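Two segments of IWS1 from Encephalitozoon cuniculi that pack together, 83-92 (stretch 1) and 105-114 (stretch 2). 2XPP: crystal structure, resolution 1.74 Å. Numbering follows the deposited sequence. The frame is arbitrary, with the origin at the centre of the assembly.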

# COMPACT_ATOMS: atom_id res chain seq x y z
N ILE A 83 0.58 -6.79 9.57
CA ILE A 83 0.78 -6.41 8.18
C ILE A 83 0.48 -4.93 7.90
O ILE A 83 1.29 -4.22 7.25
CB ILE A 83 -0.08 -7.28 7.23
CG1 ILE A 83 0.25 -8.77 7.50
CG2 ILE A 83 0.10 -6.80 5.77
CD1 ILE A 83 -0.92 -9.68 7.12
N ARG A 84 -0.64 -4.47 8.43
CA ARG A 84 -1.07 -3.07 8.29
C ARG A 84 0.02 -2.15 8.83
O ARG A 84 0.43 -1.19 8.16
CB ARG A 84 -2.40 -2.84 9.00
CG ARG A 84 -3.47 -3.78 8.40
CD ARG A 84 -4.89 -3.34 8.65
NE ARG A 84 -5.28 -2.92 10.00
CZ ARG A 84 -5.90 -3.71 10.89
NH1 ARG A 84 -6.11 -4.99 10.61
NH2 ARG A 84 -6.29 -3.24 12.08
N LYS A 85 0.48 -2.44 10.04
CA LYS A 85 1.49 -1.57 10.68
C LYS A 85 2.80 -1.59 9.91
O LYS A 85 3.38 -0.52 9.61
CB LYS A 85 1.74 -2.01 12.10
CG LYS A 85 0.59 -1.61 12.95
CD LYS A 85 0.89 -2.02 14.37
CE LYS A 85 -0.17 -1.42 15.23
NZ LYS A 85 0.11 -1.76 16.65
N ARG A 86 3.26 -2.78 9.57
CA ARG A 86 4.60 -2.89 9.00
C ARG A 86 4.68 -2.27 7.59
O ARG A 86 5.65 -1.59 7.29
CB ARG A 86 5.01 -4.32 8.93
CG ARG A 86 6.41 -4.45 8.44
CD ARG A 86 7.43 -3.97 9.51
NE ARG A 86 8.77 -4.20 8.98
CZ ARG A 86 9.82 -3.42 9.15
NH1 ARG A 86 9.73 -2.31 9.88
NH2 ARG A 86 10.97 -3.76 8.58
N LEU A 87 3.66 -2.49 6.77
CA LEU A 87 3.61 -1.90 5.42
C LEU A 87 3.46 -0.39 5.47
O LEU A 87 4.01 0.28 4.61
CB LEU A 87 2.61 -2.55 4.48
CG LEU A 87 3.04 -4.00 4.12
CD1 LEU A 87 1.98 -4.55 3.18
CD2 LEU A 87 4.44 -4.05 3.49
N LEU A 88 2.72 0.15 6.43
CA LEU A 88 2.63 1.62 6.51
C LEU A 88 4.02 2.15 6.90
O LEU A 88 4.43 3.19 6.43
CB LEU A 88 1.62 2.09 7.56
CG LEU A 88 0.15 1.92 7.13
CD1 LEU A 88 -0.70 2.49 8.23
CD2 LEU A 88 -0.22 2.57 5.79
N ASP A 89 4.72 1.43 7.79
CA ASP A 89 6.10 1.81 8.16
C ASP A 89 7.03 1.83 6.93
O ASP A 89 7.85 2.77 6.78
CB ASP A 89 6.64 0.83 9.22
CG ASP A 89 8.07 1.12 9.66
OD1 ASP A 89 8.42 2.31 9.91
OD2 ASP A 89 8.83 0.13 9.81
N VAL A 90 6.96 0.77 6.13
CA VAL A 90 7.69 0.70 4.84
C VAL A 90 7.43 1.94 3.94
O VAL A 90 8.37 2.62 3.51
CB VAL A 90 7.39 -0.60 4.07
CG1 VAL A 90 7.90 -0.53 2.60
CG2 VAL A 90 8.06 -1.79 4.78
N LEU A 91 6.15 2.21 3.68
CA LEU A 91 5.74 3.33 2.82
C LEU A 91 6.31 4.67 3.30
O LEU A 91 6.70 5.50 2.49
CB LEU A 91 4.21 3.37 2.76
CG LEU A 91 3.58 2.25 1.95
CD1 LEU A 91 2.14 2.25 2.18
CD2 LEU A 91 3.87 2.38 0.44
N LYS A 92 6.39 4.85 4.62
CA LYS A 92 6.84 6.11 5.21
C LYS A 92 8.30 6.38 4.83
O LYS A 92 8.74 7.56 4.74
CB LYS A 92 6.73 6.06 6.74
CG LYS A 92 7.13 7.30 7.41
CD LYS A 92 6.73 7.19 8.87
CE LYS A 92 7.78 7.74 9.78
NZ LYS A 92 7.30 7.58 11.19
N GLY A 105 -2.23 4.01 -7.27
CA GLY A 105 -3.45 4.15 -6.42
C GLY A 105 -3.30 3.75 -4.97
O GLY A 105 -4.29 3.61 -4.23
N VAL A 106 -2.05 3.60 -4.53
CA VAL A 106 -1.81 3.21 -3.12
C VAL A 106 -2.34 4.26 -2.15
O VAL A 106 -2.73 3.91 -1.02
CB VAL A 106 -0.32 2.83 -2.87
CG1 VAL A 106 0.59 4.05 -2.94
CG2 VAL A 106 -0.16 2.14 -1.48
N GLY A 107 -2.38 5.54 -2.57
CA GLY A 107 -3.02 6.56 -1.77
C GLY A 107 -4.45 6.23 -1.36
O GLY A 107 -4.89 6.65 -0.28
N LYS A 108 -5.17 5.51 -2.22
CA LYS A 108 -6.59 5.25 -1.98
C LYS A 108 -6.76 4.32 -0.80
O LYS A 108 -7.65 4.54 0.02
CB LYS A 108 -7.28 4.74 -3.22
CG LYS A 108 -7.29 5.84 -4.27
CD LYS A 108 -7.63 5.33 -5.58
CE LYS A 108 -7.69 6.47 -6.58
NZ LYS A 108 -8.11 5.89 -7.83
N ILE A 109 -5.93 3.28 -0.71
CA ILE A 109 -6.04 2.36 0.45
C ILE A 109 -5.50 3.02 1.72
O ILE A 109 -6.09 2.87 2.79
CB ILE A 109 -5.43 0.95 0.20
CG1 ILE A 109 -5.82 -0.03 1.35
CG2 ILE A 109 -3.87 0.99 0.07
CD1 ILE A 109 -7.34 -0.28 1.57
N VAL A 110 -4.42 3.80 1.60
CA VAL A 110 -3.92 4.50 2.78
C VAL A 110 -4.94 5.53 3.27
O VAL A 110 -5.14 5.66 4.49
CB VAL A 110 -2.54 5.14 2.51
CG1 VAL A 110 -2.09 6.01 3.73
CG2 VAL A 110 -1.50 4.01 2.17
N TYR A 111 -5.61 6.21 2.32
CA TYR A 111 -6.66 7.14 2.68
C TYR A 111 -7.75 6.40 3.46
O TYR A 111 -8.23 6.89 4.51
CB TYR A 111 -7.20 7.90 1.46
CG TYR A 111 -8.21 8.92 1.92
CD1 TYR A 111 -7.80 10.14 2.47
CD2 TYR A 111 -9.58 8.60 1.92
CE1 TYR A 111 -8.73 11.06 2.95
CE2 TYR A 111 -10.52 9.51 2.40
CZ TYR A 111 -10.08 10.74 2.90
OH TYR A 111 -11.02 11.65 3.36
N PHE A 112 -8.12 5.19 2.98
CA PHE A 112 -9.13 4.45 3.70
C PHE A 112 -8.69 4.12 5.14
O PHE A 112 -9.48 4.23 6.09
CB PHE A 112 -9.53 3.17 2.94
CG PHE A 112 -10.51 2.33 3.72
CD1 PHE A 112 -11.81 2.80 3.98
CD2 PHE A 112 -10.10 1.13 4.24
CE1 PHE A 112 -12.72 2.01 4.75
CE2 PHE A 112 -10.97 0.35 5.00
CZ PHE A 112 -12.26 0.79 5.26
N TYR A 113 -7.42 3.75 5.31
CA TYR A 113 -6.93 3.43 6.64
C TYR A 113 -7.09 4.64 7.54
O TYR A 113 -7.40 4.47 8.73
CB TYR A 113 -5.47 3.02 6.59
CG TYR A 113 -5.23 1.56 6.24
CD1 TYR A 113 -4.21 0.85 6.89
CD2 TYR A 113 -5.99 0.88 5.26
CE1 TYR A 113 -3.94 -0.52 6.58
CE2 TYR A 113 -5.74 -0.49 4.96
CZ TYR A 113 -4.72 -1.16 5.64
OH TYR A 113 -4.42 -2.48 5.38
N SER A 114 -6.88 5.84 6.99
CA SER A 114 -6.92 7.08 7.79
C SER A 114 -8.33 7.42 8.27
O SER A 114 -8.49 8.22 9.20
CB SER A 114 -6.30 8.26 7.03
OG SER A 114 -7.13 8.81 5.98

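Two helices meet here at 125° between their N-to-C directions, with axes no closer than 12.4 Å. At that spacing the backbones stay well apart, and side chains make the contact: R84, L88 and L91 from one helix, V106, V110 and Y113 from the other, all with CA-to-CB bonds aimed toward the partner. The spacing of three or four residues keeps each set on one face of its helix, and the opposed run of the chains pairs R84 with Y113, L88 with V110 and L91 with V106.

The leucines follow one rule. L88 and L91 both adopt chi1 m and chi2 t, a common helical leucine rotamer that extends the methyls from the backbone. The fork of L88 is used on both branches: CD2 lies 4.1 Å from V110 CG2, while CD1 lies 4.1 Å from Y113 CD1. L91 CD1 reaches both valines, standing 4.0 Å from V110 CG2 and 4.3 Å from V106 CG2, and L91 CD2 is only slightly farther from V106 CG2, at 4.5 Å. V110, at chi1 t, places CG2 against both leucines, and its methyl closes a compact triangle with L88 CD2 and L91 CD1, which are 4.3 Å apart. V106 takes chi1 p, and its CG2 also serves the contact.

Y113 gives up the most surface to the partner helix. With chi1 at -83°, its ring reaches past L88, whose CD1 approaches obliquely, and carries the hydroxyl to R84. There the closest pair is R84 CD and Y113 OH, 3.4 Å apart, a packing contact of the aliphatic arm; Y113 CE1 lies near the guanidinium plane, at its edge. R84 bends at chi3 (m), and its guanidinium nitrogens, like Y113 OH, find hydrogen bonds elsewhere in the structure.

No hydrogen bond crosses between the helices. Within stretch 1, R86 NH1 and D89 OD2 form a salt bridge at 2.6 Å, remote from the contact.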